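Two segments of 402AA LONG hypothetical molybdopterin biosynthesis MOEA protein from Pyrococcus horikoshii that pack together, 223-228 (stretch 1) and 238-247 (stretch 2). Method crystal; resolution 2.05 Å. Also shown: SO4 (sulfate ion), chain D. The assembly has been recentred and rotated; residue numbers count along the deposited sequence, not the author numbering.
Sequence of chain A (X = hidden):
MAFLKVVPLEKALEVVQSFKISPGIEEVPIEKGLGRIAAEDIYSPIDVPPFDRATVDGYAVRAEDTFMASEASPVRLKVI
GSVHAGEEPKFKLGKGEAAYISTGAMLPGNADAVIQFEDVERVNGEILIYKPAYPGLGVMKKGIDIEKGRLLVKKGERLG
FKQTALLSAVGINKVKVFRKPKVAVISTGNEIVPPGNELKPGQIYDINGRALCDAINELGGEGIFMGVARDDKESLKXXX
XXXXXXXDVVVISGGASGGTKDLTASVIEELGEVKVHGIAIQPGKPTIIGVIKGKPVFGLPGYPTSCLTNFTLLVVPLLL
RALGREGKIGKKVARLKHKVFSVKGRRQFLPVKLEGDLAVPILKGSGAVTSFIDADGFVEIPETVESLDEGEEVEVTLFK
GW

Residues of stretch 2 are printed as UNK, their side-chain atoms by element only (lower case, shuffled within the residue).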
ATOM      1  N   GLY A 223      -3.880  11.161  10.921  1.00 35.20           N
ATOM      2  CA  GLY A 223      -3.240  11.725  12.093  1.00 28.98           C
ATOM      3  C   GLY A 223      -3.919  13.019  12.485  1.00 33.13           C
ATOM      4  O   GLY A 223      -4.020  13.945  11.679  1.00 34.76           O
ATOM      5  N   ILE A 224      -4.405  13.081  13.718  1.00 28.53           N
ATOM      6  CA  ILE A 224      -5.069  14.281  14.206  1.00 25.97           C
ATOM      7  C   ILE A 224      -4.235  14.853  15.354  1.00 32.25           C
ATOM      8  O   ILE A 224      -4.127  14.241  16.417  1.00 27.55           O
ATOM      9  CB  ILE A 224      -6.483  13.958  14.707  1.00 27.99           C
ATOM     10  CG1 ILE A 224      -7.286  13.300  13.576  1.00 32.94           C
ATOM     11  CG2 ILE A 224      -7.178  15.240  15.174  1.00 24.74           C
ATOM     12  CD1 ILE A 224      -8.633  12.753  14.011  1.00 33.68           C
ATOM     13  N   PHE A 225      -3.640  16.020  15.130  1.00 27.17           N
ATOM     14  CA  PHE A 225      -2.805  16.648  16.149  1.00 32.27           C
ATOM     15  C   PHE A 225      -3.651  17.352  17.202  1.00 24.27           C
ATOM     16  O   PHE A 225      -4.286  18.369  16.928  1.00 27.87           O
ATOM     17  CB  PHE A 225      -1.830  17.638  15.502  1.00 32.54           C
ATOM     18  CG  PHE A 225      -0.780  18.161  16.447  1.00 35.99           C
ATOM     19  CD1 PHE A 225      -0.130  17.303  17.332  1.00 28.35           C
ATOM     20  CD2 PHE A 225      -0.432  19.509  16.446  1.00 35.42           C
ATOM     21  CE1 PHE A 225       0.851  17.778  18.209  1.00 34.13           C
ATOM     22  CE2 PHE A 225       0.547  19.995  17.317  1.00 45.24           C
ATOM     23  CZ  PHE A 225       1.189  19.125  18.199  1.00 36.94           C
ATOM     24  N   MET A 226      -3.655  16.794  18.407  1.00 27.56           N
ATOM     25  CA  MET A 226      -4.421  17.347  19.520  1.00 31.34           C
ATOM     26  C   MET A 226      -3.760  18.580  20.128  1.00 35.26           C
ATOM     27  O   MET A 226      -4.407  19.363  20.820  1.00 40.62           O
ATOM     28  CB  MET A 226      -4.596  16.287  20.605  1.00 27.42           C
ATOM     29  CG  MET A 226      -5.315  15.036  20.131  1.00 31.15           C
ATOM     30  SD  MET A 226      -6.876  15.460  19.353  1.00 39.64           S
ATOM     31  CE  MET A 226      -7.768  16.162  20.753  1.00 36.31           C
ATOM     32  N   GLY A 227      -2.467  18.747  19.880  1.00 36.36           N
ATOM     33  CA  GLY A 227      -1.768  19.893  20.430  1.00 31.09           C
ATOM     34  C   GLY A 227      -0.713  19.536  21.463  1.00 25.92           C
ATOM     35  O   GLY A 227      -0.342  18.374  21.634  1.00 30.63           O
ATOM     36  N   VAL A 228      -0.235  20.556  22.165  1.00 31.21           N
ATOM     37  CA  VAL A 228       0.801  20.391  23.175  1.00 30.97           C
ATOM     38  C   VAL A 228       0.259  20.390  24.602  1.00 29.25           C
ATOM     39  O   VAL A 228      -0.519  21.259  24.975  1.00 28.60           O
ATOM     40  CB  VAL A 228       1.845  21.531  23.050  1.00 30.83           C
ATOM     41  CG1 VAL A 228       2.868  21.437  24.176  1.00 33.55           C
ATOM     42  CG2 VAL A 228       2.527  21.456  21.692  1.00 33.16           C
ATOM     43  N   UNK A 238      -6.721  16.375  30.640  1.00 35.05           N
ATOM     44  CA  UNK A 238      -7.728  17.030  29.814  1.00 41.47           C
ATOM     45  C   UNK A 238      -7.530  16.750  28.327  1.00 46.95           C
ATOM     46  O   UNK A 238      -8.496  16.511  27.597  1.00 40.21           O
ATOM     47  c   UNK A 238      -7.703  18.527  30.060  1.00 39.96           C
ATOM     48  N   UNK A 239      -6.278  16.782  27.882  1.00 37.19           N
ATOM     49  CA  UNK A 239      -5.972  16.550  26.477  1.00 37.28           C
ATOM     50  C   UNK A 239      -6.134  15.082  26.097  1.00 37.91           C
ATOM     51  O   UNK A 239      -6.630  14.770  25.018  1.00 38.88           O
ATOM     52  c   UNK A 239      -5.335  18.247  24.115  1.00 36.29           C
ATOM     53  c   UNK A 239      -4.554  17.037  26.159  1.00 38.41           C
ATOM     54  c   UNK A 239      -4.251  17.342  24.690  1.00 45.02           C
ATOM     55  c   UNK A 239      -2.882  18.010  24.579  1.00 40.18           C
ATOM     56  N   UNK A 240      -5.715  14.180  26.980  1.00 35.23           N
ATOM     57  CA  UNK A 240      -5.853  12.757  26.711  1.00 36.47           C
ATOM     58  C   UNK A 240      -7.336  12.404  26.600  1.00 47.22           C
ATOM     59  O   UNK A 240      -7.727  11.578  25.774  1.00 33.26           O
ATOM     60  c   UNK A 240      -5.631  10.448  27.669  1.00 37.34           C
ATOM     61  c   UNK A 240      -5.211  11.901  27.819  1.00 31.42           C
ATOM     62  c   UNK A 240      -3.686  12.022  27.745  1.00 36.54           C
ATOM     63  c   UNK A 240      -2.948  11.182  28.770  1.00 36.18           C
ATOM     64  N   UNK A 241      -8.160  13.034  27.432  1.00 41.74           N
ATOM     65  CA  UNK A 241      -9.595  12.784  27.396  1.00 47.14           C
ATOM     66  C   UNK A 241     -10.183  13.185  26.047  1.00 43.24           C
ATOM     67  O   UNK A 241     -11.029  12.480  25.503  1.00 41.80           O
ATOM     68  o   UNK A 241     -10.201  13.759  32.041  1.00 73.50           O
ATOM     69  c   UNK A 241     -10.299  13.545  28.519  1.00 43.55           C
ATOM     70  c   UNK A 241     -10.845  13.666  30.976  1.00 63.43           C
ATOM     71  o   UNK A 241     -11.944  14.232  30.789  1.00 71.72           O
ATOM     72  c   UNK A 241     -10.269  12.824  29.857  1.00 49.00           C
ATOM     73  N   UNK A 242      -9.732  14.316  25.510  1.00 39.69           N
ATOM     74  CA  UNK A 242     -10.214  14.782  24.214  1.00 44.70           C
ATOM     75  C   UNK A 242      -9.699  13.865  23.109  1.00 41.72           C
ATOM     76  O   UNK A 242     -10.421  13.531  22.174  1.00 42.21           O
ATOM     77  c   UNK A 242     -10.486  19.651  25.572  1.00 70.52           C
ATOM     78  c   UNK A 242      -9.908  18.653  24.579  1.00 64.61           C
ATOM     79  c   UNK A 242      -9.753  16.216  23.955  1.00 44.95           C
ATOM     80  c   UNK A 242     -10.306  17.229  24.943  1.00 61.11           C
ATOM     81  n   UNK A 242     -10.178  21.059  25.198  1.00 79.03           N
ATOM     82  N   UNK A 243      -8.442  13.455  23.232  1.00 41.52           N
ATOM     83  CA  UNK A 243      -7.821  12.571  22.257  1.00 41.34           C
ATOM     84  C   UNK A 243      -8.585  11.252  22.170  1.00 41.86           C
ATOM     85  O   UNK A 243      -8.870  10.761  21.080  1.00 37.63           O
ATOM     86  c   UNK A 243      -6.367  12.311  22.644  1.00 34.00           C
ATOM     87  N   UNK A 244      -8.909  10.688  23.330  1.00 39.30           N
ATOM     88  CA  UNK A 244      -9.633   9.425  23.404  1.00 40.37           C
ATOM     89  C   UNK A 244     -10.986   9.496  22.698  1.00 38.36           C
ATOM     90  O   UNK A 244     -11.470   8.496  22.170  1.00 42.29           O
ATOM     91  c   UNK A 244      -9.860   9.003  24.879  1.00 43.95           C
ATOM     92  c   UNK A 244      -8.530   8.660  25.528  1.00 40.61           C
ATOM     93  c   UNK A 244     -10.792   7.805  24.949  1.00 39.19           C
ATOM     94  N   UNK A 245     -11.592  10.677  22.688  1.00 36.38           N
ATOM     95  CA  UNK A 245     -12.885  10.856  22.046  1.00 45.77           C
ATOM     96  C   UNK A 245     -12.827  11.025  20.535  1.00 47.19           C
ATOM     97  O   UNK A 245     -13.764  10.644  19.837  1.00 49.71           O
ATOM     98  n   UNK A 245     -15.865  11.973  23.545  1.00 71.96           N
ATOM     99  c   UNK A 245     -14.594  11.643  23.741  1.00 69.60           C
ATOM    100  c   UNK A 245     -13.617  12.051  22.654  1.00 50.17           C
ATOM    101  o   UNK A 245     -14.213  11.035  24.743  1.00 70.46           O
ATOM    102  N   UNK A 246     -11.736  11.590  20.026  1.00 42.46           N
ATOM    103  CA  UNK A 246     -11.619  11.809  18.587  1.00 34.91           C
ATOM    104  C   UNK A 246     -10.916  10.695  17.826  1.00 34.07           C
ATOM    105  O   UNK A 246     -11.136  10.533  16.628  1.00 40.75           O
ATOM    106  c   UNK A 246     -10.890  13.134  18.274  1.00 44.45           C
ATOM    107  c   UNK A 246      -9.460  13.073  18.768  1.00 34.42           C
ATOM    108  c   UNK A 246     -11.631  14.295  18.911  1.00 50.24           C
ATOM    109  N   UNK A 247     -10.081   9.918  18.507  1.00 31.11           N
ATOM    110  CA  UNK A 247      -9.373   8.862  17.806  1.00 31.38           C
ATOM    111  C   UNK A 247      -9.703   7.431  18.181  1.00 33.12           C
ATOM    112  O   UNK A 247     -10.428   7.172  19.139  1.00 36.96           O
TER
HETATM  113  S   SO4 D1405      -3.347  18.111  11.814  1.00 40.05           S
HETATM  114  O1  SO4 D1405      -2.639  16.749  11.320  1.00 34.04           O
HETATM  115  O2  SO4 D1405      -4.336  17.680  12.787  1.00 35.29           O
HETATM  116  O3  SO4 D1405      -2.447  18.924  12.314  1.00 49.26           O
HETATM  117  O4  SO4 D1405      -4.023  18.581  10.638  1.00 48.79           O

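Position 238 carries a single side-chain carbon, whose nearest stretch 1 atom is V228 O, 9.2 Å from this CB; one carbon and nothing more identifies alanine, A238. Position 239 has four carbons forked at the second. The fork reaches stretch 1, with one terminal carbon 3.6 Å from M226 O and the other 3.9 Å from G227 O. A fork one carbon beyond CB means leucine, L239, with chi1 t and chi2 p; the two carbons are CD1 and CD2 respectively, and CD2 also lies 3.9 Å from V228 C.

Position 240 again has four carbons, but the fork is at the first and one arm is two carbons long, which is isoleucine, I240. Its CA-to-CB bond points away from the strand, and the residue is buried without touching it. At 241, three carbons end in two oxygens, a carboxylate on a two-methylene stem: glutamate, E241, exposed and out of reach.

Position 242 shows four carbons in a row ending in nitrogen; its CB lies 3.8 Å from M226 CE. An unbranched chain ending in an amine is lysine, K242. Its CA-to-CB bond points toward the strand, whereas the extended chain, with chi2 to chi4 all t, leads its end away. Position 243 has one carbon, lying 3.9 Å from M226 CG: alanine, A243. Its backbone N is also 3.7 Å from M226 CE, so the methionine packs against main chain as well as side chain.

Position 244 has one carbon carrying two more, the valine pattern; the CA-to-CB bond of V244 points away from the strand, and the residue is buried. Position 245 has two carbons, the second bearing one oxygen and one nitrogen. That carboxamide on a single methylene is asparagine, N245, which makes no contact with the strand. Position 246 repeats one carbon carrying two, and one of the two lies 3.6 Å from M226 SD; this is valine, V246, and the touching atom is CG2. Its backbone O is 4.2 Å from I224 CD1. Position 247 has no side-chain atoms and is glycine, G247, the first residue to leave helical phi/psi.

The strand and helix run nearly antiparallel, at 174°, with axes 9.2 Å apart at closest approach. No hydrogen bond crosses between them; the contact is made by packing and buries 318 Å² in total. M226 is its centre, with 106 Å² covered. All three of its chi angles are m, and the side chain meets L239, K242, A243 and V246, positions spaced three or four residues apart or adjacent, as expected for one face of a helix.

Stretch 2 (238-247) ALIEKAVNVG
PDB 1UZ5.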